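Local coordinates for protein phosphoglycolate phosphatase (Lactobacillus plantarum, PDB 2HDO) that probably hydrolyses 2-phosphoglycolate to glycolate and phosphate, as a member of the haloacid dehalogenase-like hydrolase family, at residues A[7-12]-A[202-207]; A[90-95]-A[99-104]; A[142-147]-A[168-173]; A[157-162]-A[196-201]. One frame throughout, in Å; residues are numbered along the deposited sequence.

Interaction 1 of 4, residues A[7-12]-A[202-207]; sequences LMFDID and LDILEL. With PO4 (phosphate ion), chain B.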
loop_
_atom_site.group_PDB
_atom_site.type_symbol
_atom_site.label_atom_id
_atom_site.label_comp_id
_atom_site.label_asym_id
_atom_site.label_seq_id
_atom_site.Cartn_x
_atom_site.Cartn_y
_atom_site.Cartn_z
ATOM N N LEU A 7 -7.530 4.226 -11.682
ATOM C CA LEU A 7 -6.856 3.155 -10.968
ATOM C C LEU A 7 -6.078 3.759 -9.831
ATOM O O LEU A 7 -5.249 4.627 -10.057
ATOM C CB LEU A 7 -5.893 2.403 -11.860
ATOM C CG LEU A 7 -6.429 1.726 -13.088
ATOM C CD1 LEU A 7 -5.262 0.960 -13.750
ATOM C CD2 LEU A 7 -7.582 0.818 -12.818
HETATM N N MSE A 8 -6.402 3.332 -8.609
HETATM C CA MSE A 8 -5.637 3.720 -7.424
HETATM C C MSE A 8 -4.855 2.545 -6.943
HETATM O O MSE A 8 -5.359 1.436 -6.974
HETATM C CB MSE A 8 -6.574 4.192 -6.317
HETATM C CG MSE A 8 -7.434 5.326 -6.738
HETATM SE SE MSE A 8 -6.431 7.007 -6.874
HETATM C CE MSE A 8 -6.880 7.552 -8.769
ATOM N N PHE A 9 -3.633 2.783 -6.500
ATOM C CA PHE A 9 -2.725 1.740 -6.105
ATOM C C PHE A 9 -2.256 1.960 -4.664
ATOM O O PHE A 9 -1.945 3.067 -4.276
ATOM C CB PHE A 9 -1.443 1.731 -6.961
ATOM C CG PHE A 9 -1.667 1.425 -8.415
ATOM C CD1 PHE A 9 -2.036 2.445 -9.271
ATOM C CD2 PHE A 9 -1.516 0.138 -8.923
ATOM C CE1 PHE A 9 -2.278 2.198 -10.607
ATOM C CE2 PHE A 9 -1.730 -0.104 -10.282
ATOM C CZ PHE A 9 -2.132 0.921 -11.109
ATOM N N ASP A 10 -2.192 0.876 -3.910
ATOM C CA ASP A 10 -1.321 0.807 -2.700
ATOM C C ASP A 10 0.141 0.658 -3.113
ATOM O O ASP A 10 0.418 0.284 -4.242
ATOM C CB ASP A 10 -1.717 -0.415 -1.871
ATOM C CG ASP A 10 -1.399 -0.257 -0.422
ATOM O OD1 ASP A 10 -0.870 0.808 -0.012
ATOM O OD2 ASP A 10 -1.665 -1.228 0.308
ATOM N N ILE A 11 1.097 0.931 -2.217
ATOM C CA ILE A 11 2.493 0.821 -2.573
ATOM C C ILE A 11 3.067 -0.509 -2.093
ATOM O O ILE A 11 3.486 -1.350 -2.888
ATOM C CB ILE A 11 3.322 1.994 -2.013
ATOM C CG1 ILE A 11 2.849 3.295 -2.655
ATOM C CG2 ILE A 11 4.795 1.781 -2.330
ATOM C CD1 ILE A 11 3.318 4.568 -1.964
ATOM N N ASP A 12 3.049 -0.702 -0.792
ATOM C CA ASP A 12 3.777 -1.831 -0.199
ATOM C C ASP A 12 3.113 -3.147 -0.507
ATOM O O ASP A 12 1.940 -3.324 -0.197
ATOM C CB ASP A 12 3.893 -1.643 1.316
ATOM C CG ASP A 12 4.711 -0.443 1.692
ATOM O OD1 ASP A 12 5.956 -0.485 1.481
ATOM O OD2 ASP A 12 4.110 0.546 2.215
ATOM N N LEU A 202 1.200 -7.087 -15.515
ATOM C CA LEU A 202 0.741 -6.828 -16.877
ATOM C C LEU A 202 -0.701 -7.313 -17.180
ATOM O O LEU A 202 -1.348 -6.865 -18.132
ATOM C CB LEU A 202 1.761 -7.347 -17.898
ATOM C CG LEU A 202 3.074 -6.557 -17.822
ATOM C CD1 LEU A 202 4.172 -7.253 -18.622
ATOM C CD2 LEU A 202 2.863 -5.117 -18.311
ATOM N N ASP A 203 -1.223 -8.180 -16.327
ATOM C CA ASP A 203 -2.600 -8.636 -16.457
ATOM C C ASP A 203 -3.614 -7.515 -16.267
ATOM O O ASP A 203 -4.735 -7.626 -16.731
ATOM C CB ASP A 203 -2.911 -9.733 -15.447
ATOM C CG ASP A 203 -2.077 -10.999 -15.657
ATOM O OD1 ASP A 203 -1.528 -11.212 -16.770
ATOM O OD2 ASP A 203 -2.016 -11.796 -14.701
ATOM N N ILE A 204 -3.220 -6.463 -15.555
ATOM C CA ILE A 204 -4.062 -5.261 -15.420
ATOM C C ILE A 204 -4.410 -4.691 -16.809
ATOM O O ILE A 204 -5.517 -4.211 -17.009
ATOM C CB ILE A 204 -3.381 -4.206 -14.525
ATOM C CG1 ILE A 204 -3.191 -4.815 -13.129
ATOM C CG2 ILE A 204 -4.210 -2.905 -14.501
ATOM C CD1 ILE A 204 -2.337 -4.006 -12.106
ATOM N N LEU A 205 -3.498 -4.805 -17.782
ATOM C CA LEU A 205 -3.784 -4.290 -19.117
ATOM C C LEU A 205 -4.960 -4.966 -19.772
ATOM O O LEU A 205 -5.557 -4.388 -20.696
ATOM C CB LEU A 205 -2.561 -4.373 -20.039
ATOM C CG LEU A 205 -1.308 -3.654 -19.537
ATOM C CD1 LEU A 205 -0.134 -3.922 -20.482
ATOM C CD2 LEU A 205 -1.598 -2.175 -19.412
ATOM N N GLU A 206 -5.292 -6.181 -19.352
ATOM C CA GLU A 206 -6.432 -6.898 -19.930
ATOM C C GLU A 206 -7.758 -6.152 -19.686
ATOM O O GLU A 206 -8.704 -6.358 -20.433
ATOM C CB GLU A 206 -6.542 -8.323 -19.379
ATOM C CG GLU A 206 -5.351 -9.266 -19.712
ATOM C CD GLU A 206 -5.217 -10.465 -18.734
ATOM N N LEU A 207 -7.834 -5.290 -18.671
ATOM C CA LEU A 207 -9.022 -4.449 -18.473
ATOM C C LEU A 207 -9.224 -3.418 -19.563
ATOM O O LEU A 207 -10.287 -2.808 -19.613
ATOM C CB LEU A 207 -8.950 -3.656 -17.167
ATOM C CG LEU A 207 -8.726 -4.330 -15.803
ATOM C CD1 LEU A 207 -8.317 -3.281 -14.770
ATOM C CD2 LEU A 207 -9.959 -5.023 -15.389
HETATM P P PO4 B . 0.730 0.771 2.086
HETATM O O1 PO4 B . -0.608 1.397 2.564
HETATM O O2 PO4 B . 1.485 1.372 0.880
HETATM O O3 PO4 B . 0.446 -0.716 1.762
HETATM O O4 PO4 B . 1.720 0.820 3.256
#
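Leu7 and Ile204 meet in a purely apolar contact, the two side chains lying alongside one another and pointing opposite ways, with Leu7 CD1 4.1 Å from Ile204 CG2. The other branch of the isoleucine serves the neighbouring aromatic: Ile204 CD1 reaches the edge of the Phe9 ring, 4.3 Å from Phe9 CE2 and near the ring plane. With CG1 beside its backbone N and CG2 anti to it (chi1 -62°), Ile204 can thus give one branch to each partner, tying the turn 202-207 to strand 6-9. Polar interactions gather where the strand ends. There the backbone amides of Ile11 and Asp12 both donate to phosphate O2, Asp12 N almost straight (174°) at 3.1 Å and Ile11 N at 3.2 Å. Asp10 OD1 takes a weak bond from Ile11 N and forms a salt bridge with Lys138, which also binds the phosphate. Were Asp10 replaced by an alanine, Lys138 would probably lose its carboxylate mate and the Ile11 amide its weak side-chain tether. Ser18 and Gln107 hold the Asp12 carboxylate. An apolar strand leading into a DxDx(T/V) loop around a phosphate is consistent with the active site of the haloacid dehalogenase-like hydrolases.

Interaction 2 of 4, residues A[90-95]-A[99-104]; sequences SLFEQL and LRLGIV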
loop_
_atom_site.group_PDB
_atom_site.type_symbol
_atom_site.label_atom_id
_atom_site.label_comp_id
_atom_site.label_asym_id
_atom_site.label_seq_id
_atom_site.Cartn_x
_atom_site.Cartn_y
_atom_site.Cartn_z
ATOM N N SER A 90 6.862 -1.543 -16.881
ATOM C CA SER A 90 6.229 -1.812 -18.170
ATOM C C SER A 90 4.751 -1.520 -18.128
ATOM O O SER A 90 4.144 -1.080 -19.098
ATOM C CB SER A 90 6.400 -3.270 -18.550
ATOM O OG SER A 90 7.761 -3.620 -18.628
ATOM N N LEU A 91 4.144 -1.817 -16.992
ATOM C CA LEU A 91 2.731 -1.568 -16.821
ATOM C C LEU A 91 2.435 -0.093 -16.997
ATOM O O LEU A 91 1.516 0.281 -17.700
ATOM C CB LEU A 91 2.253 -2.050 -15.468
ATOM C CG LEU A 91 0.833 -1.648 -15.052
ATOM C CD1 LEU A 91 -0.180 -2.349 -15.927
ATOM C CD2 LEU A 91 0.621 -1.916 -13.570
ATOM N N PHE A 92 3.192 0.750 -16.315
ATOM C CA PHE A 92 2.945 2.176 -16.348
ATOM C C PHE A 92 3.275 2.825 -17.727
ATOM O O PHE A 92 2.662 3.828 -18.105
ATOM C CB PHE A 92 3.629 2.848 -15.139
ATOM C CG PHE A 92 2.887 2.642 -13.855
ATOM C CD1 PHE A 92 1.714 3.315 -13.644
ATOM C CD2 PHE A 92 3.340 1.788 -12.878
ATOM C CE1 PHE A 92 0.970 3.130 -12.511
ATOM C CE2 PHE A 92 2.610 1.596 -11.697
ATOM C CZ PHE A 92 1.429 2.255 -11.505
ATOM N N GLU A 93 4.127 2.164 -18.508
ATOM C CA GLU A 93 4.354 2.566 -19.912
ATOM C C GLU A 93 3.155 2.266 -20.800
ATOM O O GLU A 93 2.973 2.925 -21.830
ATOM C CB GLU A 93 5.562 1.852 -20.526
ATOM C CG GLU A 93 6.851 1.833 -19.716
ATOM C CD GLU A 93 7.597 3.123 -19.751
ATOM O OE1 GLU A 93 6.997 4.134 -20.170
ATOM O OE2 GLU A 93 8.793 3.123 -19.365
ATOM N N GLN A 94 2.367 1.255 -20.461
ATOM C CA GLN A 94 1.317 0.769 -21.358
ATOM C C GLN A 94 -0.101 1.198 -20.940
ATOM O O GLN A 94 -1.011 1.179 -21.763
ATOM C CB GLN A 94 1.359 -0.757 -21.426
ATOM C CG GLN A 94 2.643 -1.398 -21.977
ATOM C CD GLN A 94 2.971 -0.992 -23.387
ATOM O OE1 GLN A 94 2.083 -0.853 -24.240
ATOM N NE2 GLN A 94 4.262 -0.800 -23.654
ATOM N N LEU A 95 -0.313 1.560 -19.673
ATOM C CA LEU A 95 -1.675 1.943 -19.236
ATOM C C LEU A 95 -2.182 3.137 -20.084
ATOM O O LEU A 95 -1.396 4.047 -20.365
ATOM C CB LEU A 95 -1.678 2.290 -17.759
ATOM C CG LEU A 95 -1.693 1.080 -16.787
ATOM C CD1 LEU A 95 -1.380 1.494 -15.359
ATOM C CD2 LEU A 95 -3.043 0.379 -16.792
ATOM N N LEU A 99 -6.560 7.290 -18.389
ATOM C CA LEU A 99 -6.799 6.956 -16.990
ATOM C C LEU A 99 -6.335 8.036 -16.030
ATOM O O LEU A 99 -5.340 8.725 -16.266
ATOM C CB LEU A 99 -6.081 5.681 -16.608
ATOM C CG LEU A 99 -6.692 4.429 -17.146
ATOM C CD1 LEU A 99 -5.746 3.274 -16.958
ATOM C CD2 LEU A 99 -8.065 4.172 -16.457
ATOM N N ARG A 100 -7.069 8.199 -14.939
ATOM C CA ARG A 100 -6.541 8.908 -13.789
ATOM C C ARG A 100 -5.883 7.907 -12.872
ATOM O O ARG A 100 -6.532 6.974 -12.389
ATOM C CB ARG A 100 -7.601 9.730 -13.027
ATOM C CG ARG A 100 -8.595 10.483 -13.850
ATOM C CD ARG A 100 -8.084 11.432 -14.900
ATOM N NE ARG A 100 -6.989 12.314 -14.501
ATOM C CZ ARG A 100 -7.094 13.498 -13.890
ATOM N NH1 ARG A 100 -8.273 13.986 -13.501
ATOM N NH2 ARG A 100 -5.984 14.196 -13.656
ATOM N N LEU A 101 -4.583 8.065 -12.667
ATOM C CA LEU A 101 -3.827 7.135 -11.852
ATOM C C LEU A 101 -3.504 7.818 -10.515
ATOM O O LEU A 101 -3.248 9.032 -10.451
ATOM C CB LEU A 101 -2.508 6.718 -12.536
ATOM C CG LEU A 101 -2.603 6.063 -13.923
ATOM C CD1 LEU A 101 -1.230 5.689 -14.382
ATOM C CD2 LEU A 101 -3.504 4.845 -13.903
ATOM N N GLY A 102 -3.526 7.052 -9.439
ATOM C CA GLY A 102 -3.055 7.578 -8.181
ATOM C C GLY A 102 -2.622 6.511 -7.177
ATOM O O GLY A 102 -2.710 5.285 -7.409
ATOM N N ILE A 103 -2.203 7.027 -6.039
ATOM C CA ILE A 103 -1.701 6.254 -4.939
ATOM C C ILE A 103 -2.497 6.597 -3.666
ATOM O O ILE A 103 -2.771 7.753 -3.369
ATOM C CB ILE A 103 -0.202 6.538 -4.729
ATOM C CG1 ILE A 103 0.576 5.839 -5.850
ATOM C CG2 ILE A 103 0.259 6.031 -3.329
ATOM C CD1 ILE A 103 2.032 6.013 -5.782
ATOM N N VAL A 104 -2.868 5.572 -2.918
ATOM C CA VAL A 104 -3.491 5.734 -1.606
ATOM C C VAL A 104 -2.758 4.813 -0.650
ATOM O O VAL A 104 -2.884 3.583 -0.711
ATOM C CB VAL A 104 -5.019 5.344 -1.630
ATOM C CG1 VAL A 104 -5.635 5.524 -0.251
ATOM C CG2 VAL A 104 -5.738 6.089 -2.697
#
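The Phe92 ring receives Leu101 at its edge, in the plane of the ring: the leucine's CD1 methyl is equally close to two ring atoms, 3.9 Å from both Phe92 CD1 and Phe92 CE1. The side chains point past one another, and the methyl abuts the rim of the aromatic instead of covering a face. Two further aromatics engage the same ring, Phe121 stacking on it and Phe9 meeting it with the planes at about 60°. Leu101 has CG beside its backbone N and anti to the carbonyl carbon (chi1 -58°), which carries its fork toward the helix, CD1 to Phe92 and CD2 to Leu95. The Leu95 and Leu99 side chains meet at a slant, Leu95 CD2 4.0 Å from Leu99 CD1, and the other methyl, Leu95 CD1, lies 4.2 Å from Leu101 CD2. Leu95 is the first residue to leave helical geometry, and its amide still bonds to Leu91 O, an acceptor shared with Gln94 N. No hydrogen bond links the two segments, and the join is wholly apolar. Helix 88-94 is thereby laid on strand 100-104, whose backbone pairs with strand 6-9, while Leu7 of that strand touches Leu95, Leu99 and Leu101, and Phe92 also reaches Met125 of strand 125-129.

Interaction 3 of 4, residues A[142-147]-A[168-173]; sequences LPLLTA and EQTAQA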
loop_
_atom_site.group_PDB
_atom_site.type_symbol
_atom_site.label_atom_id
_atom_site.label_comp_id
_atom_site.label_asym_id
_atom_site.label_seq_id
_atom_site.Cartn_x
_atom_site.Cartn_y
_atom_site.Cartn_z
ATOM N N LEU A 142 -12.260 6.957 3.909
ATOM C CA LEU A 142 -11.980 8.370 3.631
ATOM C C LEU A 142 -10.729 8.598 2.752
ATOM O O LEU A 142 -10.796 9.393 1.822
ATOM C CB LEU A 142 -11.812 9.132 4.923
ATOM C CG LEU A 142 -11.594 10.639 4.744
ATOM C CD1 LEU A 142 -12.766 11.194 3.992
ATOM C CD2 LEU A 142 -11.390 11.306 6.087
ATOM N N PRO A 143 -9.595 7.919 3.045
ATOM C CA PRO A 143 -8.446 8.200 2.175
ATOM C C PRO A 143 -8.703 7.843 0.682
ATOM O O PRO A 143 -8.286 8.588 -0.198
ATOM C CB PRO A 143 -7.338 7.314 2.763
ATOM C CG PRO A 143 -7.801 6.961 4.171
ATOM C CD PRO A 143 -9.274 6.935 4.103
ATOM N N LEU A 144 -9.365 6.713 0.410
ATOM C CA LEU A 144 -9.704 6.343 -0.966
ATOM C C LEU A 144 -10.712 7.303 -1.605
ATOM O O LEU A 144 -10.550 7.731 -2.740
ATOM C CB LEU A 144 -10.217 4.902 -1.015
ATOM C CG LEU A 144 -10.631 4.338 -2.354
ATOM C CD1 LEU A 144 -9.571 4.610 -3.409
ATOM C CD2 LEU A 144 -10.919 2.849 -2.244
ATOM N N LEU A 145 -11.731 7.670 -0.848
ATOM C CA LEU A 145 -12.735 8.555 -1.366
ATOM C C LEU A 145 -12.124 9.953 -1.586
ATOM O O LEU A 145 -12.505 10.641 -2.508
ATOM C CB LEU A 145 -13.917 8.611 -0.406
ATOM C CG LEU A 145 -14.751 7.342 -0.421
ATOM C CD1 LEU A 145 -15.814 7.392 0.679
ATOM C CD2 LEU A 145 -15.404 7.120 -1.771
ATOM N N THR A 146 -11.165 10.358 -0.764
ATOM C CA THR A 146 -10.528 11.652 -0.947
ATOM C C THR A 146 -9.752 11.677 -2.251
ATOM O O THR A 146 -9.844 12.613 -3.028
ATOM C CB THR A 146 -9.659 11.987 0.273
ATOM O OG1 THR A 146 -10.514 12.061 1.430
ATOM C CG2 THR A 146 -8.950 13.305 0.096
ATOM N N ALA A 147 -9.040 10.600 -2.531
ATOM C CA ALA A 147 -8.260 10.500 -3.760
ATOM C C ALA A 147 -9.168 10.602 -4.957
ATOM O O ALA A 147 -8.914 11.356 -5.897
ATOM C CB ALA A 147 -7.455 9.162 -3.790
ATOM N N GLU A 168 -8.743 -4.111 1.023
ATOM C CA GLU A 168 -10.001 -4.691 0.614
ATOM C C GLU A 168 -11.151 -4.091 1.385
ATOM O O GLU A 168 -12.160 -3.731 0.782
ATOM C CB GLU A 168 -9.982 -6.203 0.785
ATOM C CG GLU A 168 -9.146 -6.870 -0.239
ATOM C CD GLU A 168 -8.884 -8.323 0.010
ATOM O OE1 GLU A 168 -9.038 -8.750 1.170
ATOM O OE2 GLU A 168 -8.558 -9.029 -0.981
ATOM N N GLN A 169 -10.998 -3.955 2.690
ATOM C CA GLN A 169 -12.044 -3.351 3.499
ATOM C C GLN A 169 -12.255 -1.867 3.215
ATOM O O GLN A 169 -13.380 -1.382 3.259
ATOM C CB GLN A 169 -11.763 -3.600 4.981
ATOM C CG GLN A 169 -11.924 -5.063 5.381
ATOM C CD GLN A 169 -11.495 -5.346 6.831
ATOM O OE1 GLN A 169 -10.927 -4.464 7.514
ATOM N NE2 GLN A 169 -11.755 -6.579 7.306
ATOM N N THR A 170 -11.160 -1.154 2.934
ATOM C CA THR A 170 -11.236 0.254 2.506
ATOM C C THR A 170 -12.117 0.371 1.274
ATOM O O THR A 170 -13.033 1.223 1.187
ATOM C CB THR A 170 -9.839 0.784 2.155
ATOM O OG1 THR A 170 -8.975 0.656 3.283
ATOM C CG2 THR A 170 -9.882 2.275 1.728
ATOM N N ALA A 171 -11.835 -0.466 0.288
ATOM C CA ALA A 171 -12.563 -0.444 -0.981
ATOM C C ALA A 171 -14.064 -0.771 -0.806
ATOM O O ALA A 171 -14.960 -0.101 -1.351
ATOM C CB ALA A 171 -11.899 -1.422 -1.950
ATOM N N GLN A 172 -14.317 -1.831 -0.036
ATOM C CA GLN A 172 -15.710 -2.248 0.242
ATOM C C GLN A 172 -16.466 -1.103 0.888
ATOM O O GLN A 172 -17.583 -0.783 0.479
ATOM C CB GLN A 172 -15.751 -3.468 1.168
ATOM C CG GLN A 172 -15.382 -4.791 0.507
ATOM N N ALA A 173 -15.842 -0.471 1.883
ATOM C CA ALA A 173 -16.466 0.605 2.617
ATOM C C ALA A 173 -16.748 1.815 1.700
ATOM O O ALA A 173 -17.735 2.518 1.833
ATOM C CB ALA A 173 -15.622 1.001 3.809
#
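Leu144 packs against Thr170 and Ala171 with different parts of its side chain. Near the backbone, Leu144 CB sits 3.8 Å from Thr170 CG2, the methyl and not the hydroxyl of the threonine facing the other helix. Further out, Leu144 CD2 lies 3.9 Å from Ala171 CA and 4.4 Å from Ala171 CB, so the leucine reaches backbone as well as side chain. With CG anti to its own N (chi1 180°), Leu144 extends toward the other helix and passes Thr170 obliquely. The small threonine and alanine are consistent with the close approach of the helices, Leu144 CA and Thr170 CA being 7.2 Å apart. The pair belongs to the Rossmann-like alpha/beta core of the haloacid dehalogenase fold, in which helix 142-150 leads into strand 158-162 and helix 165-174 follows it; both helices rest on Phe160 of that strand, which touches Leu144 and Ala171. Beyond this apolar layer, hydrogen bonds along each helix fix the flanking groups. Thr170 OG1 is bonded to Ser166 O, one turn earlier, which holds the hydroxyl against its own helix and leaves CG2 for Leu144. In the partner helix, Leu142 O accepts twice, from Thr146 N at 2.8 Å and from Thr146 OG1 at 2.7 Å, the hydroxyl standing above the carbonyl plane, 42° out of it. Further along the sheet, Pro143 and Ala147 bed the same helix on Val104 and Ile129, and Thr170 touches Lys138.

Interaction 4 of 4, residues A[157-162]-A[196-201]; sequences NALFIG and HRFQKP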
loop_
_atom_site.group_PDB
_atom_site.type_symbol
_atom_site.label_atom_id
_atom_site.label_comp_id
_atom_site.label_asym_id
_atom_site.label_seq_id
_atom_site.Cartn_x
_atom_site.Cartn_y
_atom_site.Cartn_z
ATOM N N ASN A 157 -16.581 4.055 -10.825
ATOM C CA ASN A 157 -15.712 4.069 -11.993
ATOM C C ASN A 157 -14.223 3.951 -11.677
ATOM O O ASN A 157 -13.381 4.249 -12.505
ATOM C CB ASN A 157 -15.968 5.338 -12.757
ATOM C CG ASN A 157 -17.379 5.409 -13.294
ATOM O OD1 ASN A 157 -17.890 4.417 -13.805
ATOM N ND2 ASN A 157 -18.015 6.554 -13.155
ATOM N N ALA A 158 -13.931 3.473 -10.467
ATOM C CA ALA A 158 -12.613 3.333 -9.960
ATOM C C ALA A 158 -12.293 1.877 -9.566
ATOM O O ALA A 158 -13.200 1.076 -9.213
ATOM C CB ALA A 158 -12.460 4.248 -8.809
ATOM N N LEU A 159 -11.008 1.528 -9.629
ATOM C CA LEU A 159 -10.509 0.234 -9.146
ATOM C C LEU A 159 -9.340 0.525 -8.210
ATOM O O LEU A 159 -8.387 1.244 -8.594
ATOM C CB LEU A 159 -10.049 -0.632 -10.299
ATOM C CG LEU A 159 -9.614 -2.056 -9.986
ATOM C CD1 LEU A 159 -10.700 -2.912 -9.464
ATOM C CD2 LEU A 159 -9.011 -2.636 -11.211
ATOM N N PHE A 160 -9.401 -0.027 -7.005
ATOM C CA PHE A 160 -8.291 0.047 -6.038
ATOM C C PHE A 160 -7.534 -1.273 -6.110
ATOM O O PHE A 160 -8.093 -2.339 -5.859
ATOM C CB PHE A 160 -8.868 0.322 -4.651
ATOM C CG PHE A 160 -7.866 0.592 -3.577
ATOM C CD1 PHE A 160 -6.647 1.245 -3.817
ATOM C CD2 PHE A 160 -8.174 0.258 -2.238
ATOM C CE1 PHE A 160 -5.738 1.470 -2.799
ATOM C CE2 PHE A 160 -7.267 0.542 -1.227
ATOM C CZ PHE A 160 -6.042 1.133 -1.522
ATOM N N ILE A 161 -6.248 -1.171 -6.408
ATOM C CA ILE A 161 -5.380 -2.312 -6.577
ATOM C C ILE A 161 -4.421 -2.399 -5.414
ATOM O O ILE A 161 -3.670 -1.457 -5.126
ATOM C CB ILE A 161 -4.605 -2.248 -7.909
ATOM C CG1 ILE A 161 -5.626 -2.159 -9.052
ATOM C CG2 ILE A 161 -3.647 -3.431 -8.066
ATOM C CD1 ILE A 161 -5.039 -1.926 -10.393
ATOM N N GLY A 162 -4.486 -3.515 -4.707
ATOM C CA GLY A 162 -3.602 -3.745 -3.581
ATOM C C GLY A 162 -3.565 -5.205 -3.148
ATOM O O GLY A 162 -4.086 -6.080 -3.846
ATOM N N HIS A 196 -11.559 -8.230 -9.390
ATOM C CA HIS A 196 -10.557 -8.700 -10.320
ATOM C C HIS A 196 -9.383 -9.239 -9.528
ATOM O O HIS A 196 -9.020 -8.739 -8.466
ATOM C CB HIS A 196 -10.078 -7.574 -11.241
ATOM C CG HIS A 196 -11.170 -6.991 -12.090
ATOM N ND1 HIS A 196 -11.697 -7.656 -13.179
ATOM C CD2 HIS A 196 -11.856 -5.829 -11.992
ATOM C CE1 HIS A 196 -12.661 -6.922 -13.716
ATOM N NE2 HIS A 196 -12.781 -5.809 -13.015
ATOM N N ARG A 197 -8.778 -10.265 -10.096
ATOM C CA ARG A 197 -7.591 -10.851 -9.549
ATOM C C ARG A 197 -6.521 -10.817 -10.636
ATOM O O ARG A 197 -6.731 -11.244 -11.779
ATOM C CB ARG A 197 -7.865 -12.264 -9.050
ATOM C CG ARG A 197 -8.945 -12.335 -7.983
ATOM C CD ARG A 197 -9.175 -13.775 -7.454
ATOM N NE ARG A 197 -7.936 -14.542 -7.403
ATOM C CZ ARG A 197 -7.227 -14.846 -6.311
ATOM N NH1 ARG A 197 -7.615 -14.521 -5.076
ATOM N NH2 ARG A 197 -6.109 -15.533 -6.478
ATOM N N PHE A 198 -5.374 -10.271 -10.278
ATOM C CA PHE A 198 -4.266 -10.110 -11.221
ATOM C C PHE A 198 -3.075 -10.933 -10.779
ATOM O O PHE A 198 -2.476 -10.634 -9.774
ATOM C CB PHE A 198 -3.856 -8.655 -11.319
ATOM C CG PHE A 198 -4.973 -7.722 -11.645
ATOM C CD1 PHE A 198 -5.629 -7.845 -12.850
ATOM C CD2 PHE A 198 -5.367 -6.711 -10.768
ATOM C CE1 PHE A 198 -6.684 -6.996 -13.166
ATOM C CE2 PHE A 198 -6.389 -5.854 -11.102
ATOM C CZ PHE A 198 -7.039 -5.986 -12.290
ATOM N N GLN A 199 -2.760 -11.973 -11.540
ATOM C CA GLN A 199 -1.677 -12.896 -11.230
ATOM C C GLN A 199 -0.340 -12.185 -11.328
ATOM O O GLN A 199 0.539 -12.428 -10.540
ATOM C CB GLN A 199 -1.683 -14.118 -12.167
ATOM C CG GLN A 199 -2.796 -15.108 -11.869
ATOM C CD GLN A 199 -2.713 -15.729 -10.462
ATOM O OE1 GLN A 199 -1.642 -16.180 -10.012
ATOM N NE2 GLN A 199 -3.853 -15.761 -9.767
ATOM N N LYS A 200 -0.195 -11.331 -12.334
ATOM C CA LYS A 200 1.006 -10.529 -12.500
ATOM C C LYS A 200 0.637 -9.139 -13.005
ATOM O O LYS A 200 -0.465 -8.938 -13.521
ATOM C CB LYS A 200 1.979 -11.192 -13.456
ATOM C CG LYS A 200 1.389 -11.453 -14.790
ATOM N N PRO A 201 1.542 -8.178 -12.823
ATOM C CA PRO A 201 1.184 -6.778 -13.111
ATOM C C PRO A 201 0.626 -6.480 -14.484
ATOM O O PRO A 201 -0.342 -5.712 -14.607
ATOM C CB PRO A 201 2.473 -6.030 -12.874
ATOM C CG PRO A 201 3.198 -6.865 -11.862
ATOM C CD PRO A 201 2.879 -8.288 -12.216
#
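Leu159 reaches two aromatic residues of strand 196-198, His196 and Phe198, across one face of the parallel sheet in this Rossmann-like fold. Strand 177-181 lies between the two strands in the sheet order, which accounts for axes 9.2 Å apart and the lack of any direct hydrogen bond; the strands run at a mutual angle of 37°, and side chains alone bridge the pair. Both methyls of Leu159 meet ring edges. Leu159 CD1 approaches the edge of the imidazole near its plane, 4.0 Å from His196 CD2, while Leu159 CD2 comes to the edge of the Phe198 ring, 4.0 Å from Phe198 CZ. Having CG anti to the backbone N (chi1 -175°) directs the fork of Leu159 at both rings at once, one methyl to each. Leu207 adds a further apolar neighbour to this cluster, touching Leu159, His196 and Phe198. A polar bond lies at its margin: His196 NE2 is hydrogen-bonded to Tyr4 OH, which probably helps to set the turn of the imidazole, CD2 facing the leucine. One residue pair completes the apolar set, as Ile161 meets the same phenylalanine obliquely, its CD1 methyl 4.2 Å from Phe198 CE2.

How the interactions relate
All four contacts are built around one parallel sheet. Interactions 1, 2 and 4 form a cluster, with centres about 5 Å apart for 1 and 4 and about 7 Å for 1 and 2, because strand 6-9 runs between strands 100-104 and 158-162 and hydrogen-bonds to both. Interaction 3, with its centre about 14 to 18 Å from the others, joins helices 142-150 and 165-174; Met8, Val104 and Phe160 connect it to the sheet. Along the chain, interaction 1 pairs near-terminal segments and encloses the rest; interaction 2 closes before interaction 3 opens, and interactions 3 and 4 alternate. The chain's last turn thus packs back on its first strand, which leads to the loop that holds the bound phosphate, probably the active site.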